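Local coordinates for protein ribosomal RNA small subunit methyltransferase E (Legionella pneumophila, PDB 5O95) that probably methylates the N3 position of uridine 1498 in 16S ribosomal RNA, using S-adenosyl-L-methionine as methyl donor, at residues M95-A103 with K130-A141; A103-I114 with R147-Y158. All coordinates share one frame; numbering follows the deposited sequence.

Contact 1 (M95-A103 with K130-A141)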
loop_
_atom_site.group_PDB
_atom_site.type_symbol
_atom_site.label_atom_id
_atom_site.label_comp_id
_atom_site.label_asym_id
_atom_site.label_seq_id
_atom_site.Cartn_x
_atom_site.Cartn_y
_atom_site.Cartn_z
ATOM N N MET B 95 2.416 8.572 -8.132
ATOM C CA MET B 95 3.738 8.826 -7.574
ATOM C C MET B 95 3.629 9.458 -6.204
ATOM O O MET B 95 4.435 9.162 -5.314
ATOM C CB MET B 95 4.545 9.738 -8.488
ATOM C CG MET B 95 5.996 9.887 -8.071
ATOM S SD MET B 95 6.931 8.339 -8.155
ATOM C CE MET B 95 7.775 8.586 -9.724
ATOM N N GLU B 96 2.620 10.307 -6.003
ATOM C CA GLU B 96 2.473 10.947 -4.694
ATOM C C GLU B 96 2.223 9.901 -3.618
ATOM O O GLU B 96 2.750 9.996 -2.506
ATOM C CB GLU B 96 1.334 11.964 -4.755
ATOM C CG GLU B 96 1.677 13.280 -5.508
ATOM C CD GLU B 96 1.875 13.168 -7.024
ATOM O OE1 GLU B 96 1.470 12.169 -7.656
ATOM O OE2 GLU B 96 2.429 14.130 -7.605
ATOM N N MET B 97 1.462 8.866 -3.945
ATOM C CA MET B 97 1.237 7.775 -3.006
ATOM C C MET B 97 2.529 7.018 -2.737
ATOM O O MET B 97 2.849 6.713 -1.575
ATOM C CB MET B 97 0.163 6.853 -3.598
ATOM C CG MET B 97 -0.597 6.055 -2.582
ATOM S SD MET B 97 -0.548 4.336 -3.051
ATOM C CE MET B 97 1.186 4.034 -2.819
ATOM N N VAL B 98 3.307 6.744 -3.787
ATOM C CA VAL B 98 4.567 6.022 -3.629
ATOM C C VAL B 98 5.537 6.811 -2.765
ATOM O O VAL B 98 6.242 6.234 -1.938
ATOM C CB VAL B 98 5.186 5.690 -4.995
ATOM C CG1 VAL B 98 6.574 5.127 -4.831
ATOM C CG2 VAL B 98 4.300 4.686 -5.742
ATOM N N MET B 99 5.641 8.127 -2.999
ATOM C CA MET B 99 6.493 8.963 -2.163
ATOM C C MET B 99 6.119 8.824 -0.696
ATOM O O MET B 99 6.995 8.669 0.168
ATOM C CB MET B 99 6.375 10.426 -2.597
ATOM C CG MET B 99 6.951 10.718 -3.981
ATOM S SD MET B 99 8.746 10.590 -4.015
ATOM C CE MET B 99 9.019 10.507 -5.798
ATOM N N GLN B 100 4.828 8.932 -0.377
ATOM C CA GLN B 100 4.418 8.884 1.030
ATOM C C GLN B 100 4.678 7.510 1.639
ATOM O O GLN B 100 5.291 7.390 2.713
ATOM C CB GLN B 100 2.942 9.265 1.151
ATOM C CG GLN B 100 2.399 9.111 2.558
ATOM C CD GLN B 100 0.930 9.443 2.657
ATOM O OE1 GLN B 100 0.076 8.568 2.508
ATOM N NE2 GLN B 100 0.623 10.711 2.915
ATOM N N LYS B 101 4.226 6.458 0.971
ATOM C CA LYS B 101 4.301 5.139 1.567
ATOM C C LYS B 101 5.713 4.565 1.552
ATOM O O LYS B 101 6.040 3.758 2.434
ATOM C CB LYS B 101 3.284 4.228 0.873
ATOM C CG LYS B 101 1.837 4.738 1.149
ATOM C CD LYS B 101 0.750 3.738 0.929
ATOM C CE LYS B 101 -0.585 4.391 1.290
ATOM N NZ LYS B 101 -0.489 5.197 2.550
ATOM N N SER B 102 6.547 4.925 0.569
ATOM C CA SER B 102 7.906 4.399 0.584
ATOM C C SER B 102 8.689 4.997 1.748
ATOM O O SER B 102 9.491 4.309 2.383
ATOM C CB SER B 102 8.607 4.627 -0.750
ATOM O OG SER B 102 8.819 6.005 -0.990
ATOM N N ALA B 103 8.428 6.270 2.056
ATOM C CA ALA B 103 8.993 6.879 3.254
ATOM C C ALA B 103 8.571 6.134 4.527
ATOM O O ALA B 103 9.404 5.865 5.407
ATOM C CB ALA B 103 8.618 8.368 3.302
ATOM N N LYS B 130 6.979 19.289 -9.352
ATOM C CA LYS B 130 6.722 17.959 -8.797
ATOM C C LYS B 130 7.776 17.568 -7.773
ATOM O O LYS B 130 7.450 17.006 -6.724
ATOM C CB LYS B 130 6.652 16.927 -9.923
ATOM C CG LYS B 130 5.351 16.948 -10.686
ATOM C CD LYS B 130 4.238 16.456 -9.782
ATOM C CE LYS B 130 3.006 16.104 -10.591
ATOM N NZ LYS B 130 1.836 15.985 -9.677
ATOM N N MET B 131 9.046 17.876 -8.048
ATOM C CA MET B 131 10.105 17.529 -7.101
ATOM C C MET B 131 9.938 18.274 -5.777
ATOM O O MET B 131 10.175 17.700 -4.700
ATOM C CB MET B 131 11.475 17.795 -7.725
ATOM C CG MET B 131 11.808 16.889 -8.926
ATOM S SD MET B 131 12.154 15.225 -8.309
ATOM C CE MET B 131 13.680 15.488 -7.375
ATOM N N HIS B 132 9.513 19.541 -5.835
ATOM C CA HIS B 132 9.235 20.292 -4.607
ATOM C C HIS B 132 8.090 19.651 -3.835
ATOM O O HIS B 132 8.190 19.412 -2.621
ATOM C CB HIS B 132 8.888 21.744 -4.958
ATOM C CG HIS B 132 8.650 22.610 -3.759
ATOM N ND1 HIS B 132 9.680 23.206 -3.059
ATOM C CD2 HIS B 132 7.506 22.983 -3.133
ATOM C CE1 HIS B 132 9.182 23.896 -2.047
ATOM N NE2 HIS B 132 7.866 23.780 -2.070
ATOM N N GLN B 133 7.009 19.305 -4.551
ATOM C CA GLN B 133 5.838 18.724 -3.911
ATOM C C GLN B 133 6.152 17.348 -3.353
ATOM O O GLN B 133 5.701 17.008 -2.256
ATOM C CB GLN B 133 4.696 18.625 -4.920
ATOM C CG GLN B 133 4.209 19.976 -5.379
ATOM C CD GLN B 133 3.339 19.887 -6.617
ATOM O OE1 GLN B 133 2.885 18.805 -6.996
ATOM N NE2 GLN B 133 3.110 21.028 -7.262
ATOM N N TRP B 134 6.928 16.552 -4.095
ATOM C CA TRP B 134 7.279 15.210 -3.640
ATOM C C TRP B 134 8.182 15.258 -2.422
ATOM O O TRP B 134 8.030 14.436 -1.504
ATOM C CB TRP B 134 7.968 14.426 -4.750
ATOM C CG TRP B 134 7.067 14.100 -5.883
ATOM C CD1 TRP B 134 5.696 14.063 -5.864
ATOM C CD2 TRP B 134 7.463 13.783 -7.216
ATOM N NE1 TRP B 134 5.218 13.728 -7.112
ATOM C CE2 TRP B 134 6.284 13.552 -7.958
ATOM C CE3 TRP B 134 8.702 13.661 -7.855
ATOM C CZ2 TRP B 134 6.305 13.218 -9.317
ATOM C CZ3 TRP B 134 8.722 13.330 -9.217
ATOM C CH2 TRP B 134 7.528 13.103 -9.921
ATOM N N LEU B 135 9.128 16.207 -2.385
ATOM C CA LEU B 135 9.939 16.360 -1.169
ATOM C C LEU B 135 9.057 16.683 0.017
ATOM O O LEU B 135 9.250 16.126 1.109
ATOM C CB LEU B 135 11.010 17.449 -1.319
ATOM C CG LEU B 135 11.832 17.675 -0.033
ATOM C CD1 LEU B 135 12.707 16.472 0.236
ATOM C CD2 LEU B 135 12.664 18.945 -0.164
ATOM N N ASN B 136 8.086 17.577 -0.168
ATOM C CA ASN B 136 7.218 17.923 0.951
ATOM C C ASN B 136 6.362 16.737 1.394
ATOM O O ASN B 136 6.107 16.577 2.585
ATOM C CB ASN B 136 6.429 19.210 0.680
ATOM C CG ASN B 136 7.296 20.465 0.822
ATOM O OD1 ASN B 136 8.340 20.422 1.475
ATOM N ND2 ASN B 136 6.862 21.573 0.234
ATOM N N ILE B 137 5.943 15.875 0.463
ATOM C CA ILE B 137 5.205 14.671 0.851
ATOM C C ILE B 137 6.079 13.731 1.666
ATOM O O ILE B 137 5.624 13.128 2.649
ATOM C CB ILE B 137 4.663 13.995 -0.413
ATOM C CG1 ILE B 137 3.547 14.847 -0.966
ATOM C CG2 ILE B 137 4.168 12.575 -0.118
ATOM C CD1 ILE B 137 3.154 14.466 -2.403
ATOM N N ILE B 138 7.343 13.574 1.262
ATOM C CA ILE B 138 8.258 12.721 2.013
ATOM C C ILE B 138 8.477 13.279 3.410
ATOM O O ILE B 138 8.444 12.543 4.403
ATOM C CB ILE B 138 9.575 12.569 1.245
ATOM C CG1 ILE B 138 9.334 11.785 -0.057
ATOM C CG2 ILE B 138 10.643 11.970 2.117
ATOM C CD1 ILE B 138 10.520 11.849 -0.980
ATOM N N ILE B 139 8.684 14.597 3.508
ATOM C CA ILE B 139 8.885 15.201 4.832
ATOM C C ILE B 139 7.656 14.984 5.707
ATOM O O ILE B 139 7.765 14.588 6.884
ATOM C CB ILE B 139 9.230 16.693 4.695
ATOM C CG1 ILE B 139 10.660 16.836 4.192
ATOM C CG2 ILE B 139 9.172 17.373 6.071
ATOM C CD1 ILE B 139 11.011 18.253 3.663
ATOM N N GLY B 140 6.467 15.197 5.131
ATOM C CA GLY B 140 5.240 14.969 5.868
ATOM C C GLY B 140 5.122 13.531 6.334
ATOM O O GLY B 140 4.670 13.262 7.448
ATOM N N ALA B 141 5.540 12.585 5.487
ATOM C CA ALA B 141 5.457 11.176 5.864
ATOM C C ALA B 141 6.447 10.834 6.978
ATOM O O ALA B 141 6.151 10.002 7.847
ATOM C CB ALA B 141 5.680 10.288 4.631
HETATM O O HOH W 1 2.158 16.649 -5.929
HETATM O O HOH W 2 2.486 12.716 -10.358
HETATM O O HOH W 3 2.925 13.010 3.298
#

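Contact 2 (A103-I114 with R147-Y158)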
loop_
_atom_site.group_PDB
_atom_site.type_symbol
_atom_site.label_atom_id
_atom_site.label_comp_id
_atom_site.label_asym_id
_atom_site.label_seq_id
_atom_site.Cartn_x
_atom_site.Cartn_y
_atom_site.Cartn_z
ATOM N N ALA B 103 8.428 6.270 2.056
ATOM C CA ALA B 103 8.993 6.879 3.254
ATOM C C ALA B 103 8.571 6.134 4.527
ATOM O O ALA B 103 9.404 5.865 5.407
ATOM C CB ALA B 103 8.618 8.368 3.302
ATOM N N GLU B 104 7.283 5.808 4.658
ATOM C CA GLU B 104 6.818 5.028 5.814
ATOM C C GLU B 104 7.512 3.679 5.891
ATOM O O GLU B 104 7.775 3.170 6.996
ATOM C CB GLU B 104 5.304 4.784 5.744
ATOM C CG GLU B 104 4.456 6.020 5.858
ATOM C CD GLU B 104 2.967 5.732 5.642
ATOM O OE1 GLU B 104 2.436 4.777 6.239
ATOM O OE2 GLU B 104 2.330 6.474 4.869
ATOM N N LEU B 105 7.774 3.055 4.723
ATOM C CA LEU B 105 8.437 1.760 4.680
ATOM C C LEU B 105 9.943 1.867 4.793
ATOM O O LEU B 105 10.637 0.872 4.574
ATOM C CB LEU B 105 8.028 0.975 3.412
ATOM C CG LEU B 105 6.864 0.014 3.585
ATOM C CD1 LEU B 105 7.247 -1.079 4.603
ATOM C CD2 LEU B 105 5.640 0.734 4.078
ATOM N N GLY B 106 10.462 3.049 5.155
ATOM C CA GLY B 106 11.874 3.200 5.443
ATOM C C GLY B 106 12.799 3.291 4.253
ATOM O O GLY B 106 14.003 3.098 4.412
ATOM N N VAL B 107 12.273 3.564 3.057
ATOM C CA VAL B 107 13.143 3.637 1.887
ATOM C C VAL B 107 14.256 4.642 2.176
ATOM O O VAL B 107 14.040 5.655 2.841
ATOM C CB VAL B 107 12.301 4.027 0.659
ATOM C CG1 VAL B 107 11.992 5.540 0.670
ATOM C CG2 VAL B 107 12.982 3.614 -0.647
ATOM N N ALA B 108 15.460 4.339 1.688
ATOM C CA ALA B 108 16.609 5.204 1.917
ATOM C C ALA B 108 16.753 6.266 0.836
ATOM O O ALA B 108 17.188 7.386 1.130
ATOM C CB ALA B 108 17.882 4.353 1.965
ATOM N N CYS B 109 16.372 5.945 -0.397
ATOM C CA CYS B 109 16.608 6.804 -1.552
ATOM C C CYS B 109 15.532 6.505 -2.580
ATOM O O CYS B 109 15.153 5.348 -2.753
ATOM C CB CYS B 109 17.947 6.467 -2.207
ATOM S SG CYS B 109 18.556 7.750 -3.325
ATOM N N ILE B 110 15.064 7.543 -3.273
ATOM C CA ILE B 110 14.031 7.403 -4.298
ATOM C C ILE B 110 14.489 8.153 -5.538
ATOM O O ILE B 110 14.807 9.341 -5.447
ATOM C CB ILE B 110 12.678 7.987 -3.844
ATOM C CG1 ILE B 110 12.240 7.402 -2.511
ATOM C CG2 ILE B 110 11.609 7.700 -4.917
ATOM C CD1 ILE B 110 11.211 8.251 -1.799
ATOM N N THR B 111 14.466 7.487 -6.694
ATOM C CA THR B 111 14.725 8.136 -7.984
ATOM C C THR B 111 13.497 8.016 -8.875
ATOM O O THR B 111 13.077 6.890 -9.183
ATOM C CB THR B 111 15.934 7.505 -8.695
ATOM O OG1 THR B 111 17.119 7.722 -7.923
ATOM C CG2 THR B 111 16.112 8.112 -10.100
ATOM N N PRO B 112 12.876 9.114 -9.297
ATOM C CA PRO B 112 11.855 9.016 -10.348
ATOM C C PRO B 112 12.531 8.560 -11.630
ATOM O O PRO B 112 13.582 9.068 -12.007
ATOM C CB PRO B 112 11.323 10.453 -10.464
ATOM C CG PRO B 112 11.738 11.130 -9.154
ATOM C CD PRO B 112 13.043 10.489 -8.805
ATOM N N LEU B 113 11.940 7.562 -12.280
ATOM C CA LEU B 113 12.573 6.885 -13.396
ATOM C C LEU B 113 11.773 7.138 -14.665
ATOM O O LEU B 113 10.542 7.097 -14.651
ATOM C CB LEU B 113 12.640 5.380 -13.116
ATOM C CG LEU B 113 13.538 4.530 -14.014
ATOM C CD1 LEU B 113 15.011 4.956 -13.901
ATOM C CD2 LEU B 113 13.371 3.062 -13.668
ATOM N N ILE B 114 12.478 7.398 -15.761
ATOM C CA ILE B 114 11.867 7.519 -17.083
ATOM C C ILE B 114 12.302 6.309 -17.880
ATOM O O ILE B 114 13.503 6.036 -18.002
ATOM C CB ILE B 114 12.279 8.829 -17.775
ATOM C CG1 ILE B 114 11.998 10.011 -16.841
ATOM C CG2 ILE B 114 11.529 8.967 -19.088
ATOM C CD1 ILE B 114 12.715 11.293 -17.254
ATOM N N ARG B 147 10.244 8.712 11.380
ATOM C CA ARG B 147 11.616 8.786 10.890
ATOM C C ARG B 147 12.154 10.173 11.155
ATOM O O ARG B 147 11.484 11.172 10.876
ATOM C CB ARG B 147 11.652 8.583 9.373
ATOM C CG ARG B 147 11.485 7.134 9.026
ATOM C CD ARG B 147 11.477 6.987 7.514
ATOM N NE ARG B 147 12.844 7.054 7.002
ATOM C CZ ARG B 147 13.194 6.798 5.750
ATOM N NH1 ARG B 147 12.261 6.415 4.872
ATOM N NH2 ARG B 147 14.470 6.874 5.379
ATOM N N ASN B 148 13.385 10.219 11.657
ATOM C CA ASN B 148 14.049 11.482 11.958
ATOM C C ASN B 148 15.158 11.803 10.977
ATOM O O ASN B 148 15.956 12.731 11.208
ATOM C CB ASN B 148 14.554 11.480 13.398
ATOM C CG ASN B 148 13.424 11.364 14.384
ATOM O OD1 ASN B 148 12.408 12.006 14.222
ATOM N ND2 ASN B 148 13.601 10.544 15.417
ATOM N N GLN B 149 15.152 11.114 9.842
ATOM C CA GLN B 149 16.058 11.325 8.737
ATOM C C GLN B 149 15.170 11.263 7.513
ATOM O O GLN B 149 14.275 10.416 7.453
ATOM C CB GLN B 149 17.083 10.196 8.689
ATOM C CG GLN B 149 18.130 10.311 7.614
ATOM C CD GLN B 149 19.232 9.264 7.754
ATOM O OE1 GLN B 149 19.544 8.789 8.855
ATOM N NE2 GLN B 149 19.834 8.902 6.627
ATOM N N ILE B 150 15.397 12.172 6.566
ATOM C CA ILE B 150 14.586 12.267 5.356
ATOM C C ILE B 150 15.220 11.409 4.268
ATOM O O ILE B 150 16.423 11.520 4.035
ATOM C CB ILE B 150 14.524 13.723 4.862
ATOM C CG1 ILE B 150 14.207 14.685 6.014
ATOM C CG2 ILE B 150 13.531 13.830 3.678
ATOM C CD1 ILE B 150 12.886 14.430 6.691
ATOM N N PRO B 151 14.449 10.543 3.580
ATOM C CA PRO B 151 15.008 9.793 2.449
ATOM C C PRO B 151 15.584 10.751 1.424
ATOM O O PRO B 151 15.101 11.868 1.256
ATOM C CB PRO B 151 13.790 9.060 1.848
ATOM C CG PRO B 151 12.661 9.230 2.777
ATOM C CD PRO B 151 13.044 10.238 3.862
ATOM N N GLU B 152 16.626 10.296 0.729
ATOM C CA GLU B 152 17.170 11.065 -0.382
ATOM C C GLU B 152 16.210 10.985 -1.563
ATOM O O GLU B 152 15.781 9.899 -1.958
ATOM C CB GLU B 152 18.541 10.508 -0.775
ATOM C CG GLU B 152 19.242 11.297 -1.877
ATOM C CD GLU B 152 20.633 10.767 -2.187
ATOM O OE1 GLU B 152 21.055 9.776 -1.555
ATOM O OE2 GLU B 152 21.305 11.342 -3.065
ATOM N N LEU B 153 15.852 12.143 -2.122
ATOM C CA LEU B 153 15.026 12.206 -3.320
ATOM C C LEU B 153 15.964 12.660 -4.425
ATOM O O LEU B 153 16.495 13.775 -4.379
ATOM C CB LEU B 153 13.849 13.161 -3.142
ATOM C CG LEU B 153 13.017 13.455 -4.403
ATOM C CD1 LEU B 153 12.426 12.184 -4.971
ATOM C CD2 LEU B 153 11.898 14.442 -4.075
ATOM N N ARG B 154 16.223 11.772 -5.371
ATOM C CA ARG B 154 17.164 12.043 -6.442
ATOM C C ARG B 154 16.451 12.668 -7.630
ATOM O O ARG B 154 15.245 12.513 -7.812
ATOM C CB ARG B 154 17.840 10.745 -6.882
ATOM C CG ARG B 154 18.751 10.135 -5.847
ATOM C CD ARG B 154 20.170 10.628 -6.007
ATOM N NE ARG B 154 21.117 9.742 -5.340
ATOM C CZ ARG B 154 21.732 8.723 -5.932
ATOM N NH1 ARG B 154 21.502 8.457 -7.212
ATOM N NH2 ARG B 154 22.577 7.968 -5.245
ATOM N N GLN B 155 17.221 13.388 -8.438
ATOM C CA GLN B 155 16.683 13.959 -9.667
ATOM C C GLN B 155 16.250 12.838 -10.617
ATOM O O GLN B 155 16.888 11.778 -10.659
ATOM C CB GLN B 155 17.744 14.829 -10.330
ATOM C CG GLN B 155 18.009 16.117 -9.584
ATOM C CD GLN B 155 16.776 16.990 -9.492
ATOM O OE1 GLN B 155 16.067 17.197 -10.482
ATOM N NE2 GLN B 155 16.504 17.499 -8.297
ATOM N N PRO B 156 15.169 13.028 -11.377
ATOM C CA PRO B 156 14.747 11.988 -12.323
ATOM C C PRO B 156 15.841 11.680 -13.336
ATOM O O PRO B 156 16.587 12.564 -13.764
ATOM C CB PRO B 156 13.517 12.600 -13.001
ATOM C CG PRO B 156 12.992 13.585 -12.003
ATOM C CD PRO B 156 14.229 14.161 -11.358
ATOM N N VAL B 157 15.937 10.403 -13.720
ATOM C CA VAL B 157 16.890 9.980 -14.739
ATOM C C VAL B 157 16.232 8.924 -15.613
ATOM O O VAL B 157 15.261 8.269 -15.217
ATOM C CB VAL B 157 18.217 9.420 -14.170
ATOM C CG1 VAL B 157 18.998 10.491 -13.395
ATOM C CG2 VAL B 157 17.976 8.186 -13.319
ATOM N N TYR B 158 16.790 8.764 -16.815
ATOM C CA TYR B 158 16.388 7.653 -17.664
ATOM C C TYR B 158 17.001 6.349 -17.169
ATOM O O TYR B 158 17.991 6.328 -16.432
ATOM C CB TYR B 158 16.806 7.897 -19.117
ATOM C CG TYR B 158 15.947 8.913 -19.831
ATOM C CD1 TYR B 158 16.206 10.270 -19.720
ATOM C CD2 TYR B 158 14.865 8.513 -20.602
ATOM C CE1 TYR B 158 15.412 11.202 -20.363
ATOM C CE2 TYR B 158 14.071 9.436 -21.250
ATOM C CZ TYR B 158 14.346 10.777 -21.125
ATOM O OH TYR B 158 13.556 11.699 -21.770
HETATM O O HOH W 4 19.363 8.566 -9.146
#

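Contact 1 (M95-A103 with K130-A141)
Met-95 and Met-99, one helical turn apart, approach the Trp-134 indole from the same side and form the dense part of this packing between two helical segments crossing at -33°. CG of Met-95 sits over the six-membered ring, 3.6 Å from Trp-134 CZ2, as a CH-pi contact. The Met-99 chain bends at chi2 (-70°), which carries its CE obliquely beside Trp-134 CE3, 3.8 Å away, and its sulfur against Ile-138 CD1. Both thioethers make Met-aromatic contacts, Met-95 SD above the face at a distance and Met-99 SD oblique; unbranched and flexible, methionine suits a broad flat ring. Further along, CB of Ala-103 and CB of Ala-141 meet at 3.8 Å, small side chains that let the backbones come close, with the CA atoms of Gln-100 and Ala-141 5.4 Å apart.

The other flank is polar and watered. Glu-96 lays its CG on Ile-137 CD1, and its OE2 takes two donors from opposite faces of the carboxylate: Trp-134 NE1 at 2.9 Å, with OE2 near the indole plane but the N-H arriving from above the carboxylate, and Lys-130 NZ at 2.8 Å in a salt bridge. Water joins Gln-100 NE2 to the carbonyl of Ile-137. The bond to OE2 thus helps fix the indole's rotation at the border of an apolar core, while the nearby ammonium probably favours the carboxylate form of Glu-96.

Contact 2 (A103-I114 with R147-Y158)
Arg-147 points the end of its guanidinium at the carbonyl of Val-107, giving NH1 and NH2 to that one oxygen, each at 2.8 Å. NH1 also meets Ala-103 O at 3.0 Å, in the carbonyl plane and on a lone pair. Both oxygens lie near the guanidinium plane, while Gly-106 CA lies over a face. The bend at chi3 (78°) turns the flat group toward this helix end, a Schellman motif in which glycine suits the positive phi of Gly-106. Glu-78 forms a salt bridge with NH2, and Pro-151 packs its ring across Val-107 CG1.

Beyond this, strands 109-114 and 152-158 run parallel in two short ladders, Cys-109 and Ile-110 beside Glu-152 and Leu-153, then Leu-113 and Ile-114 beside Val-157 and Tyr-158. Between them the register slips by one residue, where Pro-112 and Pro-156 set their rings obliquely against each other. Near the Cys-109 side chain, Arg-154 lays its CB 3.3 Å from Thr-111 OG1; its NE forms a salt bridge with Glu-152 OE2, met from above the carboxylate plane. Water links Arg-154 NH1 to Thr-111 OG1, whose hydroxyl also bonds His-84. At the far end Ile-114 CB lies over one face of the Tyr-158 ring as a CH-pi contact, a beta-branched residue suited to a strand, and its CG2 reaches Tyr-158 CE2 at 3.4 Å.

Ile-110 N to Glu-152 O and Arg-154 N to Ile-110 O, then Val-157 N to Pro-112 O and Ile-114 N to Val-157 O, join the two strands of a beta-alpha-beta unit. Arg-147 supplies donors to carbonyls at the helix end, whereas Pro-112, with no N-H to give, sets its CD 3.2 Å from Arg-154 O, which is buried without a partner.

How the contacts relate
Contacts 1 and 2, their centres 9 Å apart, share Ala-103 and interlock along the chain: helix 124-145 is the crossover between the two strands of contact 2, and helix 94-104 leads into the first of them. Ser-102 O to Val-107 N, 3.0 Å and probably a hydrogen bond, belongs to the turn between them. Ile-138 CG2 touches Pro-151 CD at 3.4 Å, packing helix onto sheet. No cofactor is bound to this chain in the model, but Gly-197 and Thr-227 bind S-adenosyl-L-methionine. Contact 2 lies nearer, the side chain of Leu-113 about 6 Å from Gly-197; in contact 1 that of Met-95 is about 9 Å from the Thr-227 side chain. Both also reach the second subunit.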